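Side-chain contacts in colicin-B (Escherichia coli, PDB 1RH1), which depolarises the cytoplasmic membrane of E. coli and closely related bacteria by forming channels, which dissipates the cell's energy: residues R140-Q145 against A216-N221; S62-F65 against R71-L74. All coordinates share one frame; numbering follows the deposited sequence.

Interactions 1 and 2 lie side by side, their centres about 10 Å apart, in the beta-rich N-terminal part of colicin B. Both are thin and largely buried, and neither has a hydrogen bond across it. They meet along a pair of neighbouring strands: 70-73, in interaction 2, runs antiparallel to 139-146, in interaction 1, with a probable backbone hydrogen bond of 2.7 Å from R140 N to I72 O. M142 SD also packs on I72 CD1 at 3.7 Å, so the two apolar contacts adjoin through M142 and I72. Interaction 1 extends from the sheet to a loop and adds an arginine, whereas interaction 2 joins two strands through aliphatic groups and a serine methylene.

Interaction 1: residues R140-Q145 against A216-N221; sequences RLMVTQ and APVSPN
M142 reaches V218 on a side chain that is stretched out beyond its first turn: CG leaves CB at chi1 -69°, after which chi2 and chi3 are both close to 180° and carry the thioether straight out from the strand. Its terminal methyl CE ends 4.3 Å from CG1 of V218, the branch that lies anti to that valine's own backbone nitrogen. This is a methyl-to-methyl meeting at van der Waals range, rather loose for its kind, and both side chains also touch L225.

Two residues earlier on the strand, R140 sends its longer chain toward the same loop. It leaves the backbone at chi1 -143° and bends again at chi3, which brings the end of the guanidinium near P220, with NH1 4.5 Å from the P220 carbonyl O. That is too far for a hydrogen bond, and the oxygen stands obliquely to the guanidinium plane. The group is steadied elsewhere: NE hydrogen-bonds to a residue immediately flanking the segments, while NH2 makes a long, weak ion pair with E287.

Two prolines mark the loop. P217 is the centre of an inverse gamma turn, in which V218 N donates to A216 O at 2.9 Å, and the peptide before P220 is cis. V218, next after the turn, points its side chain toward the strand. The arrangement is that of a sheet strand, 139-146, packing M142, and more loosely R140, against the connection between two antiparallel strands, 213-216 and 225-228, of the same mixed sheet.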
# COMPACT_ATOMS: atom_id res chain seq x y z
N ARG A 140 -25.72 -7.70 11.84
CA ARG A 140 -24.28 -7.85 11.68
C ARG A 140 -23.86 -9.32 11.52
O ARG A 140 -24.26 -10.19 12.28
CB ARG A 140 -23.64 -7.19 12.87
CG ARG A 140 -22.42 -6.57 12.30
CD ARG A 140 -22.24 -5.07 12.42
NE ARG A 140 -23.27 -4.32 11.75
CZ ARG A 140 -23.13 -3.00 11.58
NH1 ARG A 140 -22.04 -2.36 12.00
NH2 ARG A 140 -24.11 -2.31 11.02
N LEU A 141 -23.15 -9.71 10.46
CA LEU A 141 -22.69 -11.08 10.25
C LEU A 141 -21.42 -11.32 11.03
O LEU A 141 -20.41 -10.66 10.80
CB LEU A 141 -22.40 -11.34 8.80
CG LEU A 141 -23.57 -11.24 7.86
CD1 LEU A 141 -23.06 -11.30 6.47
CD2 LEU A 141 -24.53 -12.39 8.06
N MET A 142 -21.43 -12.24 11.97
CA MET A 142 -20.25 -12.48 12.76
C MET A 142 -19.70 -13.85 12.46
O MET A 142 -20.43 -14.81 12.26
CB MET A 142 -20.59 -12.33 14.24
CG MET A 142 -20.90 -10.90 14.65
SD MET A 142 -21.30 -10.63 16.38
CE MET A 142 -21.43 -8.89 16.24
N VAL A 143 -18.37 -13.91 12.42
CA VAL A 143 -17.61 -15.14 12.18
C VAL A 143 -16.58 -15.25 13.28
O VAL A 143 -15.98 -14.27 13.71
CB VAL A 143 -16.77 -15.18 10.89
CG1 VAL A 143 -16.87 -16.59 10.34
CG2 VAL A 143 -17.22 -14.16 9.86
N THR A 144 -16.34 -16.47 13.69
CA THR A 144 -15.46 -16.72 14.80
C THR A 144 -14.35 -17.68 14.43
O THR A 144 -14.50 -18.50 13.53
CB THR A 144 -16.44 -17.18 15.90
OG1 THR A 144 -16.53 -15.97 16.64
CG2 THR A 144 -16.10 -18.35 16.79
N GLN A 145 -13.21 -17.50 15.09
CA GLN A 145 -12.05 -18.38 14.96
C GLN A 145 -11.26 -18.50 16.26
O GLN A 145 -11.00 -17.50 16.94
CB GLN A 145 -11.06 -17.88 13.95
CG GLN A 145 -11.40 -17.90 12.49
CD GLN A 145 -11.23 -19.25 11.84
OE1 GLN A 145 -12.08 -20.12 12.00
NE2 GLN A 145 -10.15 -19.45 11.10
N ALA A 216 -17.62 -7.67 25.32
CA ALA A 216 -16.46 -7.19 24.60
C ALA A 216 -16.80 -6.23 23.49
O ALA A 216 -17.81 -6.42 22.82
CB ALA A 216 -15.74 -8.32 23.95
N PRO A 217 -15.99 -5.18 23.25
CA PRO A 217 -16.16 -4.27 22.13
C PRO A 217 -15.75 -4.79 20.75
O PRO A 217 -14.72 -4.42 20.16
CB PRO A 217 -15.40 -3.06 22.58
CG PRO A 217 -14.26 -3.65 23.34
CD PRO A 217 -14.96 -4.70 24.16
N VAL A 218 -16.60 -5.70 20.25
CA VAL A 218 -16.52 -6.18 18.89
C VAL A 218 -16.94 -5.00 18.02
O VAL A 218 -16.34 -4.76 16.97
CB VAL A 218 -17.46 -7.33 18.69
CG1 VAL A 218 -17.37 -7.83 17.27
CG2 VAL A 218 -17.08 -8.41 19.68
N SER A 219 -17.99 -4.29 18.50
CA SER A 219 -18.40 -2.95 18.04
C SER A 219 -18.61 -2.85 16.54
O SER A 219 -19.34 -3.73 16.07
CB SER A 219 -17.29 -2.06 18.64
OG SER A 219 -17.67 -0.71 18.84
N PRO A 220 -18.10 -1.93 15.70
CA PRO A 220 -17.80 -0.52 15.94
C PRO A 220 -19.04 0.35 15.90
O PRO A 220 -20.00 0.04 15.18
CB PRO A 220 -16.74 -0.14 14.90
CG PRO A 220 -17.13 -0.97 13.72
CD PRO A 220 -17.60 -2.28 14.37
N ASN A 221 -19.01 1.42 16.71
CA ASN A 221 -20.12 2.35 16.97
C ASN A 221 -21.31 1.73 17.73
O ASN A 221 -22.08 2.42 18.39
CB ASN A 221 -20.66 2.95 15.67
CG ASN A 221 -19.67 3.83 14.92
OD1 ASN A 221 -19.39 4.95 15.35
ND2 ASN A 221 -19.13 3.34 13.79

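Interaction 2: residues S62-F65 against R71-L74; sequences SVLF and RIIL
Two consecutive strands of the mixed sheet, 62-64 and 70-73, meet here through side chains, the chain having turned between them. L64 and I72 carry the contact: methyl CD1 of L64 lies 3.7 Å from methyl CD1 of I72, and the two side chains cross obliquely. I72 gets there by placing CG1 anti to its carbonyl carbon (chi1 -79°), with a nearly extended chi2 that takes CD1 on toward the leucine. L64 sets out at an angle to the other strand, and it is the end of its branched chain that closes the distance. Beside this pair the methylene of S62 rests near the same isoleucine, CB standing 4.4 Å from I72 CG1.

Although they follow each other in sequence, the strands do not form a hydrogen-bonded hairpin. Strand 62-64 runs parallel to 87-90, its S62 and L64 bonding by backbone to S89, whereas 70-73 pairs antiparallel with 139-146. At their nearest, the S62 and I72 CA atoms are 7.2 Å apart, and the gap is bridged by apolar groups, V88 touching both L64 and I72. I72 also packs on W86, and L64 on T144. Polar links between the neighbourhoods of the two strands come from side chains: R70 NE hydrogen-bonds to V63 O, and Q61 OE1 takes a weak hydrogen bond from I73 N.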
# COMPACT_ATOMS: atom_id res chain seq x y z
N SER A 62 -27.95 -16.26 19.40
CA SER A 62 -27.37 -17.26 18.53
C SER A 62 -26.12 -17.91 19.11
O SER A 62 -25.66 -17.56 20.18
CB SER A 62 -27.06 -16.59 17.21
OG SER A 62 -26.79 -17.55 16.20
N VAL A 63 -25.58 -18.91 18.41
CA VAL A 63 -24.38 -19.64 18.81
C VAL A 63 -23.27 -19.40 17.81
O VAL A 63 -23.40 -19.61 16.60
CB VAL A 63 -24.64 -21.16 18.89
CG1 VAL A 63 -23.41 -21.94 19.27
CG2 VAL A 63 -25.66 -21.40 19.97
N LEU A 64 -22.14 -19.02 18.37
CA LEU A 64 -20.95 -18.78 17.59
C LEU A 64 -19.94 -19.93 17.57
O LEU A 64 -19.03 -19.99 18.42
CB LEU A 64 -20.37 -17.52 18.16
CG LEU A 64 -20.34 -16.27 17.32
CD1 LEU A 64 -21.59 -16.11 16.48
CD2 LEU A 64 -20.11 -15.12 18.27
N PHE A 65 -20.15 -20.87 16.60
CA PHE A 65 -19.24 -21.99 16.31
C PHE A 65 -18.18 -21.44 15.35
O PHE A 65 -18.52 -20.66 14.46
CB PHE A 65 -19.86 -23.12 15.55
CG PHE A 65 -21.10 -23.70 16.17
CD1 PHE A 65 -22.33 -23.43 15.60
CD2 PHE A 65 -21.00 -24.50 17.30
CE1 PHE A 65 -23.49 -23.97 16.16
CE2 PHE A 65 -22.16 -25.04 17.86
CZ PHE A 65 -23.41 -24.78 17.29
N ARG A 71 -25.95 -14.32 11.38
CA ARG A 71 -26.70 -13.10 11.25
C ARG A 71 -27.26 -12.74 12.63
O ARG A 71 -28.19 -13.35 13.17
CB ARG A 71 -27.73 -13.40 10.21
CG ARG A 71 -28.62 -12.27 9.80
CD ARG A 71 -29.30 -12.67 8.52
NE ARG A 71 -30.16 -11.56 8.13
CZ ARG A 71 -29.82 -10.67 7.20
NH1 ARG A 71 -28.64 -10.74 6.56
NH2 ARG A 71 -30.66 -9.67 6.90
N ILE A 72 -26.56 -11.76 13.22
CA ILE A 72 -26.83 -11.28 14.57
C ILE A 72 -27.44 -9.88 14.50
O ILE A 72 -26.97 -8.99 13.80
CB ILE A 72 -25.45 -11.40 15.33
CG1 ILE A 72 -25.34 -12.86 15.69
CG2 ILE A 72 -25.32 -10.69 16.65
CD1 ILE A 72 -23.91 -13.25 15.96
N ILE A 73 -28.58 -9.76 15.21
CA ILE A 73 -29.46 -8.60 15.19
C ILE A 73 -29.34 -7.75 16.45
O ILE A 73 -29.46 -8.31 17.53
CB ILE A 73 -30.92 -9.11 15.00
CG1 ILE A 73 -31.07 -9.95 13.76
CG2 ILE A 73 -31.83 -7.92 14.82
CD1 ILE A 73 -32.46 -10.59 13.70
N LEU A 74 -29.14 -6.44 16.39
CA LEU A 74 -29.05 -5.60 17.60
C LEU A 74 -30.45 -5.33 18.12
O LEU A 74 -31.34 -5.05 17.32
CB LEU A 74 -28.36 -4.28 17.28
CG LEU A 74 -28.04 -3.32 18.40
CD1 LEU A 74 -27.14 -3.97 19.42
CD2 LEU A 74 -27.29 -2.14 17.82